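Local coordinates for protein beta-glucuronidase (Dictyoglomus thermophilum, PDB 6XXW) that probably hydrolyses beta-D-glucuronides, releasing D-glucuronic acid, as a member of glycoside hydrolase family 2, at residues I202-L205 with A210-K213; R277-I282 with A352-I357; T284-V287 with F292-N295; E397-D402 with I409-A414. All coordinates share one frame; numbering follows the deposited sequence.

Contact 1: I202-L205 with A210-K213; sequences ITEL and ALVK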
loop_
_atom_site.group_PDB
_atom_site.type_symbol
_atom_site.label_atom_id
_atom_site.label_comp_id
_atom_site.label_asym_id
_atom_site.label_seq_id
_atom_site.Cartn_x
_atom_site.Cartn_y
_atom_site.Cartn_z
ATOM N N ILE A 202 -24.938 -41.027 -16.616
ATOM C CA ILE A 202 -24.279 -40.615 -17.849
ATOM C C ILE A 202 -25.344 -40.027 -18.764
ATOM O O ILE A 202 -26.446 -40.576 -18.873
ATOM C CB ILE A 202 -23.553 -41.786 -18.541
ATOM C CG1 ILE A 202 -22.485 -42.378 -17.617
ATOM C CG2 ILE A 202 -22.918 -41.331 -19.845
ATOM C CD1 ILE A 202 -22.056 -43.787 -18.003
ATOM N N THR A 203 -25.026 -38.919 -19.422
ATOM C CA THR A 203 -25.968 -38.279 -20.330
ATOM C C THR A 203 -25.482 -38.393 -21.771
ATOM O O THR A 203 -24.286 -38.261 -22.051
ATOM C CB THR A 203 -26.201 -36.812 -19.951
ATOM O OG1 THR A 203 -24.993 -36.065 -20.110
ATOM C CG2 THR A 203 -26.687 -36.703 -18.508
ATOM N N GLU A 204 -26.421 -38.681 -22.671
ATOM C CA GLU A 204 -26.166 -38.817 -24.096
ATOM C C GLU A 204 -27.201 -37.998 -24.851
ATOM O O GLU A 204 -28.296 -37.731 -24.348
ATOM C CB GLU A 204 -26.241 -40.284 -24.563
ATOM C CG GLU A 204 -25.239 -41.226 -23.911
ATOM C CD GLU A 204 -25.453 -42.682 -24.320
ATOM O OE1 GLU A 204 -24.818 -43.572 -23.716
ATOM O OE2 GLU A 204 -26.259 -42.938 -25.244
ATOM N N LEU A 205 -26.850 -37.606 -26.071
ATOM C CA LEU A 205 -27.778 -36.936 -26.973
ATOM C C LEU A 205 -28.209 -37.931 -28.039
ATOM O O LEU A 205 -27.371 -38.630 -28.612
ATOM C CB LEU A 205 -27.136 -35.707 -27.612
ATOM C CG LEU A 205 -26.446 -34.751 -26.639
ATOM C CD1 LEU A 205 -25.764 -33.624 -27.395
ATOM C CD2 LEU A 205 -27.438 -34.210 -25.628
ATOM N N ALA A 210 -32.514 -36.168 -25.129
ATOM C CA ALA A 210 -31.368 -36.544 -24.326
ATOM C C ALA A 210 -31.736 -37.766 -23.499
ATOM O O ALA A 210 -32.904 -37.962 -23.135
ATOM C CB ALA A 210 -30.914 -35.395 -23.419
ATOM N N LEU A 211 -30.741 -38.601 -23.228
ATOM C CA LEU A 211 -30.905 -39.758 -22.365
ATOM C C LEU A 211 -30.068 -39.569 -21.116
ATOM O O LEU A 211 -28.915 -39.134 -21.190
ATOM C CB LEU A 211 -30.495 -41.046 -23.070
ATOM C CG LEU A 211 -31.042 -41.150 -24.486
ATOM C CD1 LEU A 211 -30.099 -41.998 -25.305
ATOM C CD2 LEU A 211 -32.439 -41.742 -24.436
ATOM N N VAL A 212 -30.660 -39.866 -19.976
ATOM C CA VAL A 212 -29.948 -39.912 -18.716
ATOM C C VAL A 212 -29.929 -41.374 -18.314
ATOM O O VAL A 212 -30.963 -41.925 -17.917
ATOM C CB VAL A 212 -30.616 -39.033 -17.649
ATOM C CG1 VAL A 212 -29.918 -39.204 -16.322
ATOM C CG2 VAL A 212 -30.607 -37.567 -18.081
ATOM N N LYS A 213 -28.771 -42.017 -18.455
ATOM C CA LYS A 213 -28.628 -43.423 -18.096
ATOM C C LYS A 213 -28.111 -43.538 -16.672
ATOM O O LYS A 213 -27.237 -42.777 -16.254
ATOM C CB LYS A 213 -27.680 -44.135 -19.060
ATOM C CG LYS A 213 -28.144 -44.113 -20.507
ATOM C CD LYS A 213 -27.056 -44.657 -21.431
ATOM C CE LYS A 213 -27.611 -45.059 -22.786
ATOM N NZ LYS A 213 -26.644 -45.899 -23.556
#
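Ile202 faces Lys213 and Glu204 faces Leu211 as antiparallel hydrogen-bonded pairs, on strands whose N-to-C directions lie 159° apart. Each pair closes a ring of two N-H...O=C bonds; the one from Leu211 N to Glu204 O measures 2.8 Å. At the intervening non-hydrogen-bonded pair, Thr203 with Val212, the CA atoms draw in to 4.6 Å, and Thr203 CA sends a CA-H...O contact to Leu211 O at 3.2 Å. Side chains alternate accordingly. On the face of Ile202, Glu204, Leu211 and Lys213, a salt bridge runs diagonally across the ladder, Lys213 NZ reaching Glu204 OE1 at 3.0 Å. The ammonium comes in on the syn side of that oxygen, 34° out of the carboxylate plane. In both chains CG anti to the carbonyl carbon (chi1 -61° in Glu204) sets the direction, and the extended chain beyond it supplies the reach. Leu211 CD1 lies beside the other oxygen, Glu204 OE2, at 4.0 Å. An alanine in place of Glu204 would remove the carboxylate and is likely to leave the Lys213 ammonium without its mate and free to swing. On the other face, Thr203 CG2 lies alongside Val212 CG2, 4.0 Å away. This is a beta hairpin with a salt bridge on one face and, on the other, Ala210 and Val212 buried against Ile282, consistent with the immunoglobulin-like sandwich domain of family 2 glycosidases.

Contact 2: R277-I282 with A352-I357; sequences RMDIGI and ADQYGI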
loop_
_atom_site.group_PDB
_atom_site.type_symbol
_atom_site.label_atom_id
_atom_site.label_comp_id
_atom_site.label_asym_id
_atom_site.label_seq_id
_atom_site.Cartn_x
_atom_site.Cartn_y
_atom_site.Cartn_z
ATOM N N ARG A 277 -31.831 -37.101 -3.698
ATOM C CA ARG A 277 -32.040 -36.207 -4.830
ATOM C C ARG A 277 -30.737 -35.510 -5.189
ATOM O O ARG A 277 -29.938 -35.178 -4.305
ATOM C CB ARG A 277 -33.114 -35.139 -4.527
ATOM C CG ARG A 277 -34.472 -35.696 -4.176
ATOM C CD ARG A 277 -35.492 -34.582 -3.971
ATOM N NE ARG A 277 -36.817 -35.143 -3.760
ATOM C CZ ARG A 277 -37.297 -35.500 -2.577
ATOM N NH1 ARG A 277 -36.564 -35.337 -1.482
ATOM N NH2 ARG A 277 -38.520 -36.014 -2.493
ATOM N N MET A 278 -30.530 -35.274 -6.486
ATOM C CA MET A 278 -29.381 -34.493 -6.915
ATOM C C MET A 278 -29.702 -33.740 -8.198
ATOM O O MET A 278 -30.338 -34.282 -9.106
ATOM C CB MET A 278 -28.149 -35.382 -7.122
ATOM C CG MET A 278 -26.901 -34.601 -7.483
ATOM S SD MET A 278 -25.512 -35.717 -7.796
ATOM C CE MET A 278 -24.275 -34.526 -8.333
ATOM N N ASP A 279 -29.269 -32.484 -8.264
ATOM C CA ASP A 279 -29.330 -31.747 -9.518
ATOM C C ASP A 279 -28.247 -32.253 -10.460
ATOM O O ASP A 279 -27.072 -32.336 -10.083
ATOM C CB ASP A 279 -29.134 -30.249 -9.279
ATOM C CG ASP A 279 -30.363 -29.571 -8.681
ATOM O OD1 ASP A 279 -31.496 -30.097 -8.802
ATOM O OD2 ASP A 279 -30.182 -28.485 -8.098
ATOM N N ILE A 280 -28.627 -32.558 -11.700
ATOM C CA ILE A 280 -27.681 -33.018 -12.706
ATOM C C ILE A 280 -27.830 -32.129 -13.932
ATOM O O ILE A 280 -28.821 -31.423 -14.093
ATOM C CB ILE A 280 -27.892 -34.499 -13.093
ATOM C CG1 ILE A 280 -29.301 -34.701 -13.663
ATOM C CG2 ILE A 280 -27.640 -35.426 -11.896
ATOM C CD1 ILE A 280 -29.504 -36.070 -14.263
ATOM N N GLY A 281 -26.836 -32.183 -14.801
ATOM C CA GLY A 281 -26.864 -31.424 -16.041
ATOM C C GLY A 281 -26.636 -32.336 -17.228
ATOM O O GLY A 281 -25.860 -33.290 -17.154
ATOM N N ILE A 282 -27.329 -32.043 -18.319
ATOM C CA ILE A 282 -27.247 -32.840 -19.537
ATOM C C ILE A 282 -26.237 -32.173 -20.468
ATOM O O ILE A 282 -26.505 -31.106 -21.033
ATOM C CB ILE A 282 -28.622 -32.981 -20.208
ATOM C CG1 ILE A 282 -29.580 -33.788 -19.324
ATOM C CG2 ILE A 282 -28.482 -33.631 -21.583
ATOM C CD1 ILE A 282 -31.034 -33.738 -19.804
ATOM N N ALA A 352 -20.307 -24.714 -9.093
ATOM C CA ALA A 352 -19.951 -24.639 -10.505
ATOM C C ALA A 352 -21.077 -25.190 -11.377
ATOM O O ALA A 352 -21.346 -24.652 -12.464
ATOM C CB ALA A 352 -18.635 -25.362 -10.763
ATOM N N ASP A 353 -21.779 -26.229 -10.891
ATOM C CA ASP A 353 -22.971 -26.738 -11.579
ATOM C C ASP A 353 -24.037 -25.651 -11.713
ATOM O O ASP A 353 -24.662 -25.503 -12.772
ATOM C CB ASP A 353 -23.578 -27.940 -10.828
ATOM C CG ASP A 353 -22.650 -29.172 -10.741
ATOM O OD1 ASP A 353 -21.645 -29.303 -11.502
ATOM O OD2 ASP A 353 -22.965 -30.051 -9.887
ATOM N N GLN A 354 -24.290 -24.910 -10.628
ATOM C CA GLN A 354 -25.325 -23.871 -10.634
ATOM C C GLN A 354 -24.948 -22.692 -11.520
ATOM O O GLN A 354 -25.810 -22.108 -12.191
ATOM C CB GLN A 354 -25.583 -23.384 -9.210
ATOM C CG GLN A 354 -26.170 -24.463 -8.290
ATOM C CD GLN A 354 -27.641 -24.653 -8.524
ATOM O OE1 GLN A 354 -28.334 -23.713 -8.928
ATOM N NE2 GLN A 354 -28.141 -25.873 -8.279
ATOM N N TYR A 355 -23.677 -22.299 -11.505
ATOM C CA TYR A 355 -23.246 -21.108 -12.217
ATOM C C TYR A 355 -22.864 -21.383 -13.669
ATOM O O TYR A 355 -22.733 -20.437 -14.447
ATOM C CB TYR A 355 -22.046 -20.480 -11.494
ATOM C CG TYR A 355 -22.392 -19.540 -10.353
ATOM C CD1 TYR A 355 -22.469 -18.164 -10.564
ATOM C CD2 TYR A 355 -22.618 -20.023 -9.065
ATOM C CE1 TYR A 355 -22.778 -17.293 -9.528
ATOM C CE2 TYR A 355 -22.921 -19.158 -8.013
ATOM C CZ TYR A 355 -23.007 -17.791 -8.257
ATOM O OH TYR A 355 -23.309 -16.910 -7.236
ATOM N N GLY A 356 -22.660 -22.638 -14.050
ATOM C CA GLY A 356 -22.237 -22.947 -15.407
ATOM C C GLY A 356 -20.786 -22.596 -15.656
ATOM O O GLY A 356 -20.455 -21.868 -16.597
ATOM N N ILE A 357 -19.908 -23.106 -14.801
ATOM C CA ILE A 357 -18.471 -22.926 -14.922
ATOM C C ILE A 357 -17.859 -24.299 -15.161
ATOM O O ILE A 357 -18.115 -25.236 -14.400
ATOM C CB ILE A 357 -17.871 -22.269 -13.664
ATOM C CG1 ILE A 357 -18.490 -20.881 -13.426
ATOM C CG2 ILE A 357 -16.325 -22.238 -13.755
ATOM C CD1 ILE A 357 -18.066 -19.805 -14.437
HETATM O O HOH W 1 -25.397 -30.196 -9.254
HETATM O O HOH W 2 -31.410 -26.305 -8.409
#
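The carboxylate of Asp279 and the carboxamide of Gln354 approach obliquely, OD2 nearest NE2, with planes 49° apart and neither group stacked over a face of the other. OD2 lies close to the extension of the CD-NE2 bond, hence between the two N-H directions, which accounts for the poor angle of the weak hydrogen bond from Gln354 NE2 to Asp279 OD2, 3.3 Å long with 122° at the hydrogen. Gln354 gets there by bending at chi2 (-79°), which turns its amide from the helix toward the strand. A water bridges the same two atoms, donating to OD2 and accepting a weak bond from NE2. The firmer hold on this carboxylate is at its other oxygen, where Asn262 ND2 donates to OD1. A second water donates to Asp279 O at 2.8 Å and to Asp353 OD2, which His405 also binds. Leu51 of the second subunit packs on Gln354, as does Leu260 of the same chain. Strand 273-280 of the sandwich thus meets helix 346-355 of the TIM barrel here through one poor direct bond and two water bridges, which implies a hydrated polar join between these two elements, beside the direct bond from Trp253 NE1 to Asp353 O.

Contact 3: T284-V287 with F292-N295; sequences TVRV and FLIN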
loop_
_atom_site.group_PDB
_atom_site.type_symbol
_atom_site.label_atom_id
_atom_site.label_comp_id
_atom_site.label_asym_id
_atom_site.label_seq_id
_atom_site.Cartn_x
_atom_site.Cartn_y
_atom_site.Cartn_z
ATOM N N THR A 284 -22.511 -33.262 -23.137
ATOM C CA THR A 284 -21.466 -34.169 -23.591
ATOM C C THR A 284 -20.150 -33.418 -23.699
ATOM O O THR A 284 -20.125 -32.204 -23.936
ATOM C CB THR A 284 -21.790 -34.798 -24.952
ATOM O OG1 THR A 284 -21.909 -33.761 -25.934
ATOM C CG2 THR A 284 -23.092 -35.589 -24.879
ATOM N N VAL A 285 -19.055 -34.152 -23.542
ATOM C CA VAL A 285 -17.720 -33.596 -23.724
ATOM C C VAL A 285 -16.897 -34.576 -24.553
ATOM O O VAL A 285 -16.937 -35.791 -24.323
ATOM C CB VAL A 285 -17.053 -33.264 -22.370
ATOM C CG1 VAL A 285 -17.014 -34.477 -21.465
ATOM C CG2 VAL A 285 -15.645 -32.726 -22.591
ATOM N N ARG A 286 -16.154 -34.044 -25.520
ATOM C CA ARG A 286 -15.438 -34.870 -26.483
ATOM C C ARG A 286 -14.302 -34.055 -27.092
ATOM O O ARG A 286 -14.485 -32.879 -27.415
ATOM C CB ARG A 286 -16.410 -35.343 -27.571
ATOM C CG ARG A 286 -15.866 -36.338 -28.541
ATOM C CD ARG A 286 -17.009 -36.969 -29.308
ATOM N NE ARG A 286 -17.568 -36.077 -30.319
ATOM C CZ ARG A 286 -17.017 -35.868 -31.511
ATOM N NH1 ARG A 286 -15.881 -36.476 -31.836
ATOM N NH2 ARG A 286 -17.600 -35.057 -32.380
ATOM N N VAL A 287 -13.133 -34.673 -27.250
ATOM C CA VAL A 287 -12.029 -34.052 -27.976
ATOM C C VAL A 287 -11.948 -34.684 -29.359
ATOM O O VAL A 287 -12.042 -35.908 -29.498
ATOM C CB VAL A 287 -10.705 -34.180 -27.205
ATOM C CG1 VAL A 287 -9.536 -33.708 -28.058
ATOM C CG2 VAL A 287 -10.786 -33.356 -25.922
ATOM N N PHE A 292 -11.963 -28.913 -28.571
ATOM C CA PHE A 292 -12.559 -29.401 -27.333
ATOM C C PHE A 292 -14.057 -29.131 -27.434
ATOM O O PHE A 292 -14.483 -27.972 -27.378
ATOM C CB PHE A 292 -11.952 -28.694 -26.120
ATOM C CG PHE A 292 -12.296 -29.334 -24.814
ATOM C CD1 PHE A 292 -13.528 -29.097 -24.211
ATOM C CD2 PHE A 292 -11.397 -30.189 -24.189
ATOM C CE1 PHE A 292 -13.855 -29.700 -22.998
ATOM C CE2 PHE A 292 -11.723 -30.795 -22.972
ATOM C CZ PHE A 292 -12.953 -30.545 -22.383
ATOM N N LEU A 293 -14.858 -30.187 -27.592
ATOM C CA LEU A 293 -16.286 -30.030 -27.860
ATOM C C LEU A 293 -17.113 -30.251 -26.600
ATOM O O LEU A 293 -16.987 -31.286 -25.934
ATOM C CB LEU A 293 -16.757 -31.001 -28.950
ATOM C CG LEU A 293 -16.033 -30.903 -30.293
ATOM C CD1 LEU A 293 -16.406 -32.098 -31.177
ATOM C CD2 LEU A 293 -16.375 -29.596 -30.974
ATOM N N ILE A 294 -17.970 -29.285 -26.294
ATOM C CA ILE A 294 -19.021 -29.437 -25.297
ATOM C C ILE A 294 -20.332 -29.311 -26.042
ATOM O O ILE A 294 -20.553 -28.310 -26.740
ATOM C CB ILE A 294 -18.915 -28.391 -24.178
ATOM C CG1 ILE A 294 -17.606 -28.600 -23.397
ATOM C CG2 ILE A 294 -20.172 -28.437 -23.287
ATOM C CD1 ILE A 294 -17.372 -27.600 -22.263
ATOM N N ASN A 295 -21.179 -30.340 -25.932
ATOM C CA ASN A 295 -22.438 -30.394 -26.672
ATOM C C ASN A 295 -22.191 -30.184 -28.165
ATOM O O ASN A 295 -22.923 -29.460 -28.852
ATOM C CB ASN A 295 -23.434 -29.376 -26.112
ATOM C CG ASN A 295 -23.783 -29.664 -24.668
ATOM O OD1 ASN A 295 -23.783 -30.829 -24.252
ATOM N ND2 ASN A 295 -24.081 -28.619 -23.895
HETATM O O HOH W 3 -19.526 -32.745 -27.281
#
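Val285 and Val287 pack against Phe292 on one face of a short beta hairpin that directly precedes the first strand, 297-305, of the TIM barrel. This is the tight side: Val285 CG2 comes within 3.5 Å of Phe292 CZ, and Val287 CG2 within 3.7 Å of Phe292 CD2. The two methyls approach the ring obliquely, from separate residues of the facing strand. Phe292 CG is anti to the backbone N (chi1 -168°), which swings the ring across toward the valines; Pro443 and Val463 also pack on it, and Phe301 meets it edge-to-face. On the face of Arg286 and Leu293 contact is sparser, though Leu293 is buried: its CD1 lies over one guanidinium face, 3.4 Å from Arg286 NH2, while salt bridges to Glu288 and Glu296 hold that group from outside the two segments. A water bound to Thr284 OG1 at 2.9 Å sits on this side as well. The backbone ladder is regular in the middle, with Leu293 N donating to Arg286 O at 2.7 Å. At the end of the ladder, where Asn295 takes positive phi (53°), a side chain replaces the backbone acceptor: Thr284 N donates to Asn295 OD1 at 3.0 Å, tilted 26° from the amide plane.

Contact 4: E397-D402 with I409-A414; sequences ELIARD and IMWSVA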
loop_
_atom_site.group_PDB
_atom_site.type_symbol
_atom_site.label_atom_id
_atom_site.label_comp_id
_atom_site.label_asym_id
_atom_site.label_seq_id
_atom_site.Cartn_x
_atom_site.Cartn_y
_atom_site.Cartn_z
ATOM N N GLU A 397 -11.033 -42.558 -5.658
ATOM C CA GLU A 397 -11.847 -41.789 -4.712
ATOM C C GLU A 397 -12.401 -40.523 -5.356
ATOM O O GLU A 397 -13.528 -40.091 -5.058
ATOM C CB GLU A 397 -11.016 -41.401 -3.488
ATOM C CG GLU A 397 -10.564 -42.549 -2.588
ATOM C CD GLU A 397 -9.777 -42.065 -1.367
ATOM O OE1 GLU A 397 -10.092 -40.981 -0.827
ATOM O OE2 GLU A 397 -8.845 -42.775 -0.937
ATOM N N LEU A 398 -11.604 -39.894 -6.210
ATOM C CA LEU A 398 -11.987 -38.615 -6.796
ATOM C C LEU A 398 -13.106 -38.797 -7.811
ATOM O O LEU A 398 -14.106 -38.075 -7.789
ATOM C CB LEU A 398 -10.761 -37.973 -7.440
ATOM C CG LEU A 398 -10.965 -36.737 -8.309
ATOM C CD1 LEU A 398 -11.585 -35.601 -7.505
ATOM C CD2 LEU A 398 -9.629 -36.315 -8.920
ATOM N N ILE A 399 -12.958 -39.773 -8.702
ATOM C CA ILE A 399 -14.007 -40.031 -9.677
ATOM C C ILE A 399 -15.273 -40.527 -8.985
ATOM O O ILE A 399 -16.387 -40.144 -9.359
ATOM C CB ILE A 399 -13.482 -41.010 -10.745
ATOM C CG1 ILE A 399 -12.368 -40.315 -11.546
ATOM C CG2 ILE A 399 -14.613 -41.497 -11.646
ATOM C CD1 ILE A 399 -11.638 -41.211 -12.521
ATOM N N ALA A 400 -15.133 -41.366 -7.950
ATOM C CA ALA A 400 -16.319 -41.822 -7.227
ATOM C C ALA A 400 -17.062 -40.650 -6.595
ATOM O O ALA A 400 -18.300 -40.643 -6.533
ATOM C CB ALA A 400 -15.935 -42.855 -6.161
ATOM N N ARG A 401 -16.328 -39.641 -6.122
ATOM C CA ARG A 401 -17.001 -38.509 -5.494
ATOM C C ARG A 401 -17.690 -37.627 -6.526
ATOM O O ARG A 401 -18.828 -37.196 -6.314
ATOM C CB ARG A 401 -16.016 -37.680 -4.675
ATOM C CG ARG A 401 -16.704 -36.706 -3.719
ATOM C CD ARG A 401 -15.714 -35.699 -3.159
ATOM N NE ARG A 401 -15.278 -34.736 -4.173
ATOM C CZ ARG A 401 -14.465 -33.714 -3.938
ATOM N NH1 ARG A 401 -14.004 -33.492 -2.709
ATOM N NH2 ARG A 401 -14.115 -32.912 -4.934
ATOM N N ASP A 402 -17.024 -37.349 -7.651
ATOM C CA ASP A 402 -17.422 -36.242 -8.514
ATOM C C ASP A 402 -17.961 -36.667 -9.872
ATOM O O ASP A 402 -18.289 -35.794 -10.688
ATOM C CB ASP A 402 -16.236 -35.283 -8.686
ATOM C CG ASP A 402 -15.863 -34.611 -7.377
ATOM O OD1 ASP A 402 -16.685 -34.662 -6.437
ATOM O OD2 ASP A 402 -14.768 -34.037 -7.263
ATOM N N ILE A 409 -15.379 -31.356 -16.432
ATOM C CA ILE A 409 -15.323 -31.716 -17.841
ATOM C C ILE A 409 -13.989 -32.307 -18.249
ATOM O O ILE A 409 -13.799 -32.598 -19.422
ATOM C CB ILE A 409 -15.682 -30.523 -18.755
ATOM C CG1 ILE A 409 -15.023 -29.232 -18.273
ATOM C CG2 ILE A 409 -17.209 -30.368 -18.835
ATOM C CD1 ILE A 409 -13.535 -29.191 -18.383
ATOM N N MET A 410 -13.060 -32.496 -17.314
ATOM C CA MET A 410 -11.732 -33.023 -17.622
ATOM C C MET A 410 -11.039 -33.337 -16.310
ATOM O O MET A 410 -11.206 -32.616 -15.323
ATOM C CB MET A 410 -10.887 -32.023 -18.433
ATOM C CG MET A 410 -9.505 -32.548 -18.825
ATOM S SD MET A 410 -8.860 -31.929 -20.397
ATOM C CE MET A 410 -8.756 -30.143 -20.088
ATOM N N TRP A 411 -10.235 -34.399 -16.315
ATOM C CA TRP A 411 -9.389 -34.741 -15.180
ATOM C C TRP A 411 -7.939 -34.384 -15.487
ATOM O O TRP A 411 -7.429 -34.700 -16.573
ATOM C CB TRP A 411 -9.464 -36.244 -14.853
ATOM C CG TRP A 411 -10.860 -36.793 -14.645
ATOM C CD1 TRP A 411 -11.520 -37.663 -15.465
ATOM C CD2 TRP A 411 -11.739 -36.539 -13.534
ATOM N NE1 TRP A 411 -12.760 -37.956 -14.945
ATOM C CE2 TRP A 411 -12.919 -37.286 -13.759
ATOM C CE3 TRP A 411 -11.647 -35.754 -12.378
ATOM C CZ2 TRP A 411 -14.011 -37.254 -12.880
ATOM C CZ3 TRP A 411 -12.747 -35.731 -11.485
ATOM C CH2 TRP A 411 -13.902 -36.479 -11.748
ATOM N N SER A 412 -7.260 -33.767 -14.516
ATOM C CA SER A 412 -5.823 -33.509 -14.606
ATOM C C SER A 412 -5.099 -34.444 -13.647
ATOM O O SER A 412 -5.410 -34.470 -12.455
ATOM C CB SER A 412 -5.483 -32.055 -14.280
ATOM O OG SER A 412 -4.069 -31.890 -14.266
ATOM N N VAL A 413 -4.163 -35.237 -14.164
ATOM C CA VAL A 413 -3.533 -36.236 -13.303
ATOM C C VAL A 413 -2.349 -35.689 -12.503
ATOM O O VAL A 413 -1.952 -36.317 -11.508
ATOM C CB VAL A 413 -3.088 -37.487 -14.095
ATOM C CG1 VAL A 413 -4.298 -38.179 -14.756
ATOM C CG2 VAL A 413 -2.020 -37.154 -15.116
ATOM N N ALA A 414 -1.793 -34.534 -12.880
ATOM C CA ALA A 414 -0.639 -33.979 -12.175
ATOM C C ALA A 414 -0.382 -32.549 -12.641
ATOM O O ALA A 414 -0.890 -32.107 -13.675
ATOM C CB ALA A 414 0.623 -34.827 -12.385
#
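Trp411 reaches from strand 408-415 of the TIM barrel to helix 385-402, in the beta-alpha-beta crossover that links parallel strands 358-362 and 408-415. Helix and strand segments run 160° apart, and the CA atoms of Ile399 and Trp411 are 8.9 Å from each other, a spacing that the indole spans. From CB, which points toward the helix, CG is placed anti to the carbonyl carbon (chi1 -54°), carrying the ring to where Ile399 and Leu398 approach from the same side of its plane. Along the pyrrole edge, NE1 donates to Asp439 OD2, a bond that would limit rotation of the ring. Next, CE2 and CZ2 lie under Ile399 CG1, at 3.8 and 3.7 Å respectively. That methylene stands over one face in a CH-pi contact, 4.0 Å from the centroid of the six-membered ring and 23° off its normal. At the far tip, Trp411 CH2 meets Asp402 CB edge-on at 4.0 Å. Round the remaining rim, CZ3 touches Leu398 CG obliquely at 3.8 Å, and CE3 lies near Leu398 CD2. Were Trp411 a valine, the short side chain would probably leave a gap between helix and strand and deprive Asp439 of its indole donor. Beyond CB, the Asp402 carboxylate is gripped side-on by its neighbour: Arg401 NE binds OD1, and Arg401 NH2 meets the syn lone pair of Asp402 OD2 at 2.7 Å.

Contact 4 is the core member, all four touching residues buried and held by apolar and CH-pi contacts, whereas contact 2 lies at the surface and depends on water. Contacts 1 and 3 fall between: both are partly buried hairpins, one in the sandwich, the other in the barrel, but contact 1 has its salt bridge across the two strands, while the ion pairs of contact 3 run to residues outside its segments. Residues 277-282 tie them together, for Ile280 packs on Val212 of contact 1, and the chain then runs on into contact 3. Leu205 also touches Thr284. Contacts 3 and 4 share the barrel sheet, Phe292 CZ lying 3.7 Å from Ile409 O. Contacts 1 and 4 do not touch.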